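Local coordinates for uncharacterized protein (Bacillus subtilis, PDB 5DQV), which probably hydrolyses nucleotides to release pyrophosphate, as a metal-dependent nucleotide pyrophosphohydrolase of the HD-domain family, at residues A[12-24]-A[55-67]. Residues are numbered along the deposited sequence; the frame is centred on the assembly and turned at random.
Sequences QADQIRTWVQSVL and FIVETAALVHDLI. With NI (nickel (II) ion), chain C.
Leu62 and Leu66 pack against helix 12-24 in the all-helical HD-domain fold. Helices 12-24 and 55-63 run nearly parallel, 8° between their directions, with axes 10.0 Å apart.

Apolar side chains make most of the contacts. Leu62 CD1 lies 3.9 Å from Ile16 CG2, and Val63 CG1 fits between Ile16, Trp19 and Val20. Ile16 CD1 meets the methyl of Thr59. At the end of the type I turn from Val63 to Leu66, Leu66 sends its two methyls different ways. CD2 meets Val23 and Leu24. Leu66 CD1 makes an off-centre CH-pi contact, 4.1 Å from the centroid of the Trp19 six-membered ring.

One salt bridge crosses the contact: Arg17 NH2 donates to Glu58 OE2 at 2.9 Å, with an N-H...O angle of 158°. The carboxylate oxygen lies near the guanidinium plane and is met on its anti side, somewhat out of the carboxylate plane. Glu58 reaches there on an extended chain, CG anti to the backbone N (chi1 -169°). Leu62 CD2 lies over one face of the guanidinium, toward its rim. Replacing this arginine by alanine would remove the guanidinium and is likely to leave Glu58 without its charge partner here and Leu62 CD2 less covered.

Segment 55-67 also carries His64 and Asp65 of the nickel site, whose other residues are His35 and Asp130. His64 NE2 coordinates the nickel ion at 2.0 Å. On the other side of the ring, His64 ND1 donates to a lone pair of Ala61 O at 2.8 Å, fixing the ring's rotation.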
loop_
_atom_site.group_PDB
_atom_site.type_symbol
_atom_site.label_atom_id
_atom_site.label_comp_id
_atom_site.label_asym_id
_atom_site.label_seq_id
_atom_site.Cartn_x
_atom_site.Cartn_y
_atom_site.Cartn_z
ATOM N N GLN A 12 33.237 -5.227 -11.682
ATOM C CA GLN A 12 32.308 -4.744 -12.722
ATOM C C GLN A 12 30.860 -4.664 -12.181
ATOM O O GLN A 12 30.151 -3.678 -12.422
ATOM C CB GLN A 12 32.417 -5.649 -13.962
ATOM C CG GLN A 12 33.825 -5.615 -14.669
ATOM C CD GLN A 12 33.891 -6.542 -15.862
ATOM O OE1 GLN A 12 33.053 -7.419 -16.006
ATOM N NE2 GLN A 12 34.894 -6.370 -16.715
ATOM N N ALA A 13 30.419 -5.672 -11.412
ATOM C CA ALA A 13 29.082 -5.618 -10.834
ATOM C C ALA A 13 28.968 -4.406 -9.870
ATOM O O ALA A 13 27.970 -3.714 -9.869
ATOM C CB ALA A 13 28.723 -6.951 -10.115
ATOM N N ASP A 14 30.002 -4.160 -9.060
ATOM C CA ASP A 14 29.968 -3.014 -8.143
ATOM C C ASP A 14 29.917 -1.700 -8.958
ATOM O O ASP A 14 29.267 -0.733 -8.563
ATOM C CB ASP A 14 31.171 -3.003 -7.190
ATOM C CG ASP A 14 31.000 -3.923 -5.985
ATOM O OD1 ASP A 14 29.872 -4.186 -5.495
ATOM O OD2 ASP A 14 32.033 -4.387 -5.506
ATOM N N GLN A 15 30.621 -1.669 -10.083
ATOM C CA GLN A 15 30.579 -0.514 -10.971
ATOM C C GLN A 15 29.219 -0.253 -11.529
ATOM O O GLN A 15 28.703 0.875 -11.506
ATOM C CB GLN A 15 31.562 -0.709 -12.128
ATOM C CG GLN A 15 31.743 0.527 -12.979
ATOM C CD GLN A 15 33.118 1.175 -12.808
ATOM O OE1 GLN A 15 34.119 0.503 -12.870
ATOM N NE2 GLN A 15 33.146 2.462 -12.614
ATOM N N ILE A 16 28.586 -1.331 -11.979
ATOM C CA ILE A 16 27.245 -1.239 -12.560
ATOM C C ILE A 16 26.263 -0.821 -11.482
ATOM O O ILE A 16 25.433 0.037 -11.735
ATOM C CB ILE A 16 26.828 -2.536 -13.231
ATOM C CG1 ILE A 16 27.734 -2.790 -14.428
ATOM C CG2 ILE A 16 25.302 -2.492 -13.692
ATOM C CD1 ILE A 16 27.720 -4.255 -14.940
ATOM N N ARG A 17 26.415 -1.372 -10.272
ATOM C CA ARG A 17 25.537 -1.019 -9.162
ATOM C C ARG A 17 25.547 0.479 -8.878
ATOM O O ARG A 17 24.502 1.075 -8.632
ATOM C CB ARG A 17 25.919 -1.762 -7.865
ATOM C CG ARG A 17 25.389 -3.113 -7.720
ATOM C CD ARG A 17 25.847 -3.806 -6.436
ATOM N NE ARG A 17 25.376 -5.162 -6.586
ATOM C CZ ARG A 17 24.123 -5.572 -6.313
ATOM N NH1 ARG A 17 23.230 -4.762 -5.763
ATOM N NH2 ARG A 17 23.778 -6.824 -6.546
ATOM N N THR A 18 26.734 1.081 -8.851
ATOM C CA THR A 18 26.848 2.496 -8.457
ATOM C C THR A 18 26.229 3.349 -9.600
ATOM O O THR A 18 25.573 4.332 -9.354
ATOM C CB THR A 18 28.314 2.888 -8.248
ATOM O OG1 THR A 18 28.904 2.055 -7.240
ATOM C CG2 THR A 18 28.480 4.396 -7.881
ATOM N N TRP A 19 26.495 2.958 -10.845
ATOM C CA TRP A 19 25.927 3.627 -12.020
ATOM C C TRP A 19 24.402 3.651 -11.989
ATOM O O TRP A 19 23.786 4.714 -12.093
ATOM C CB TRP A 19 26.473 3.027 -13.334
ATOM C CG TRP A 19 25.747 3.386 -14.557
ATOM C CD1 TRP A 19 25.426 4.638 -14.985
ATOM C CD2 TRP A 19 25.219 2.475 -15.529
ATOM N NE1 TRP A 19 24.740 4.574 -16.210
ATOM C CE2 TRP A 19 24.591 3.257 -16.547
ATOM C CE3 TRP A 19 25.205 1.069 -15.639
ATOM C CZ2 TRP A 19 23.980 2.689 -17.645
ATOM C CZ3 TRP A 19 24.607 0.519 -16.721
ATOM C CH2 TRP A 19 23.998 1.328 -17.729
ATOM N N VAL A 20 23.800 2.481 -11.841
ATOM C CA VAL A 20 22.358 2.339 -11.863
ATOM C C VAL A 20 21.726 3.148 -10.734
ATOM O O VAL A 20 20.732 3.869 -10.950
ATOM C CB VAL A 20 21.954 0.848 -11.750
ATOM C CG1 VAL A 20 20.482 0.690 -11.423
ATOM C CG2 VAL A 20 22.359 0.087 -13.050
ATOM N N GLN A 21 22.316 3.032 -9.539
ATOM C CA GLN A 21 21.858 3.822 -8.406
ATOM C C GLN A 21 21.965 5.315 -8.712
ATOM O O GLN A 21 21.042 6.071 -8.395
ATOM C CB GLN A 21 22.573 3.423 -7.106
ATOM C CG GLN A 21 21.989 4.085 -5.874
ATOM C CD GLN A 21 22.618 3.593 -4.551
ATOM O OE1 GLN A 21 23.585 2.835 -4.554
ATOM N NE2 GLN A 21 22.046 4.007 -3.440
ATOM N N SER A 22 23.050 5.750 -9.374
ATOM C CA SER A 22 23.206 7.157 -9.747
ATOM C C SER A 22 22.214 7.609 -10.806
ATOM O O SER A 22 21.736 8.730 -10.748
ATOM C CB SER A 22 24.638 7.406 -10.237
ATOM O OG SER A 22 24.860 8.772 -10.585
ATOM N N VAL A 23 21.913 6.747 -11.779
ATOM C CA VAL A 23 20.935 7.026 -12.826
ATOM C C VAL A 23 19.540 7.233 -12.208
ATOM O O VAL A 23 18.839 8.187 -12.531
ATOM C CB VAL A 23 20.883 5.893 -13.927
ATOM C CG1 VAL A 23 19.614 6.085 -14.812
ATOM C CG2 VAL A 23 22.147 5.871 -14.788
ATOM N N LEU A 24 19.181 6.359 -11.282
ATOM C CA LEU A 24 17.811 6.298 -10.747
ATOM C C LEU A 24 17.562 7.332 -9.692
ATOM O O LEU A 24 16.456 7.491 -9.240
ATOM C CB LEU A 24 17.503 4.904 -10.182
ATOM C CG LEU A 24 17.477 3.795 -11.232
ATOM C CD1 LEU A 24 17.169 2.426 -10.599
ATOM C CD2 LEU A 24 16.461 4.148 -12.257
ATOM N N PHE A 55 26.913 -13.864 -13.584
ATOM C CA PHE A 55 27.310 -12.524 -13.948
ATOM C C PHE A 55 26.280 -11.912 -14.875
ATOM O O PHE A 55 25.903 -10.737 -14.722
ATOM C CB PHE A 55 28.714 -12.498 -14.570
ATOM C CG PHE A 55 29.181 -11.114 -14.923
ATOM C CD1 PHE A 55 29.399 -10.181 -13.924
ATOM C CD2 PHE A 55 29.379 -10.748 -16.241
ATOM C CE1 PHE A 55 29.808 -8.917 -14.218
ATOM C CE2 PHE A 55 29.785 -9.502 -16.560
ATOM C CZ PHE A 55 30.023 -8.566 -15.531
ATOM N N ILE A 56 25.788 -12.708 -15.827
ATOM C CA ILE A 56 24.814 -12.178 -16.769
ATOM C C ILE A 56 23.516 -11.920 -16.014
ATOM O O ILE A 56 22.847 -10.904 -16.233
ATOM C CB ILE A 56 24.576 -13.124 -17.995
ATOM C CG1 ILE A 56 25.837 -13.279 -18.866
ATOM C CG2 ILE A 56 23.420 -12.638 -18.816
ATOM C CD1 ILE A 56 26.436 -11.915 -19.374
ATOM N N VAL A 57 23.150 -12.826 -15.123
ATOM C CA VAL A 57 21.908 -12.665 -14.377
ATOM C C VAL A 57 21.948 -11.378 -13.550
ATOM O O VAL A 57 20.998 -10.568 -13.581
ATOM C CB VAL A 57 21.652 -13.849 -13.454
ATOM C CG1 VAL A 57 20.608 -13.452 -12.385
ATOM C CG2 VAL A 57 21.188 -15.082 -14.266
ATOM N N GLU A 58 23.066 -11.168 -12.840
ATOM C CA GLU A 58 23.149 -9.988 -11.973
ATOM C C GLU A 58 23.152 -8.684 -12.776
ATOM O O GLU A 58 22.490 -7.724 -12.383
ATOM C CB GLU A 58 24.356 -10.056 -11.087
ATOM C CG GLU A 58 24.358 -9.022 -10.021
ATOM C CD GLU A 58 25.534 -9.138 -9.114
ATOM O OE1 GLU A 58 26.417 -10.029 -9.308
ATOM O OE2 GLU A 58 25.611 -8.268 -8.241
ATOM N N THR A 59 23.941 -8.636 -13.835
ATOM C CA THR A 59 24.006 -7.491 -14.720
ATOM C C THR A 59 22.682 -7.157 -15.361
ATOM O O THR A 59 22.231 -6.001 -15.271
ATOM C CB THR A 59 25.107 -7.634 -15.784
ATOM O OG1 THR A 59 26.353 -7.843 -15.123
ATOM C CG2 THR A 59 25.173 -6.373 -16.627
ATOM N N ALA A 60 22.011 -8.165 -15.926
ATOM C CA ALA A 60 20.672 -7.961 -16.463
ATOM C C ALA A 60 19.668 -7.506 -15.436
ATOM O O ALA A 60 18.866 -6.582 -15.673
ATOM C CB ALA A 60 20.177 -9.245 -17.201
ATOM N N ALA A 61 19.740 -8.092 -14.253
ATOM C CA ALA A 61 18.829 -7.683 -13.179
ATOM C C ALA A 61 19.069 -6.231 -12.858
ATOM O O ALA A 61 18.134 -5.453 -12.706
ATOM C CB ALA A 61 19.034 -8.559 -11.930
ATOM N N LEU A 62 20.343 -5.859 -12.762
ATOM C CA LEU A 62 20.672 -4.470 -12.364
ATOM C C LEU A 62 20.166 -3.465 -13.392
ATOM O O LEU A 62 19.680 -2.411 -13.014
ATOM C CB LEU A 62 22.143 -4.324 -12.128
ATOM C CG LEU A 62 22.671 -4.983 -10.844
ATOM C CD1 LEU A 62 24.207 -5.016 -10.871
ATOM C CD2 LEU A 62 22.104 -4.232 -9.566
ATOM N N VAL A 63 20.255 -3.782 -14.689
ATOM C CA VAL A 63 19.864 -2.793 -15.728
ATOM C C VAL A 63 18.493 -3.017 -16.319
ATOM O O VAL A 63 18.084 -2.250 -17.199
ATOM C CB VAL A 63 20.938 -2.683 -16.856
ATOM C CG1 VAL A 63 22.344 -2.345 -16.223
ATOM C CG2 VAL A 63 20.994 -4.021 -17.702
ATOM N N HIS A 64 17.743 -3.989 -15.775
ATOM C CA HIS A 64 16.506 -4.473 -16.414
ATOM C C HIS A 64 15.468 -3.362 -16.584
ATOM O O HIS A 64 14.696 -3.400 -17.548
ATOM C CB HIS A 64 15.932 -5.728 -15.666
ATOM C CG HIS A 64 14.967 -5.436 -14.551
ATOM N ND1 HIS A 64 15.368 -5.226 -13.249
ATOM C CD2 HIS A 64 13.604 -5.374 -14.536
ATOM C CE1 HIS A 64 14.311 -4.976 -12.488
ATOM N NE2 HIS A 64 13.222 -5.060 -13.247
ATOM N N ASP A 65 15.495 -2.353 -15.715
ATOM C CA ASP A 65 14.486 -1.288 -15.705
ATOM C C ASP A 65 14.897 -0.009 -16.435
ATOM O O ASP A 65 14.061 0.924 -16.543
ATOM C CB ASP A 65 14.274 -0.769 -14.256
ATOM C CG ASP A 65 13.114 -1.389 -13.540
ATOM O OD1 ASP A 65 12.513 -2.418 -13.991
ATOM O OD2 ASP A 65 12.830 -0.817 -12.447
ATOM N N LEU A 66 16.168 0.118 -16.830
ATOM C CA LEU A 66 16.710 1.431 -17.166
ATOM C C LEU A 66 16.059 1.920 -18.475
ATOM O O LEU A 66 16.000 3.108 -18.700
ATOM C CB LEU A 66 18.222 1.411 -17.327
ATOM C CG LEU A 66 19.103 1.191 -16.082
ATOM C CD1 LEU A 66 20.520 1.213 -16.533
ATOM C CD2 LEU A 66 18.833 2.270 -15.018
ATOM N N ILE A 67 15.614 0.980 -19.296
ATOM C CA ILE A 67 14.989 1.288 -20.579
ATOM C C ILE A 67 13.463 1.234 -20.568
ATOM O O ILE A 67 12.831 1.414 -21.600
ATOM C CB ILE A 67 15.533 0.384 -21.693
ATOM C CG1 ILE A 67 15.096 -1.085 -21.544
ATOM C CG2 ILE A 67 17.052 0.451 -21.710
ATOM C CD1 ILE A 67 15.341 -1.945 -22.848
HETATM NI NI NI C . 11.465 -4.540 -12.452
#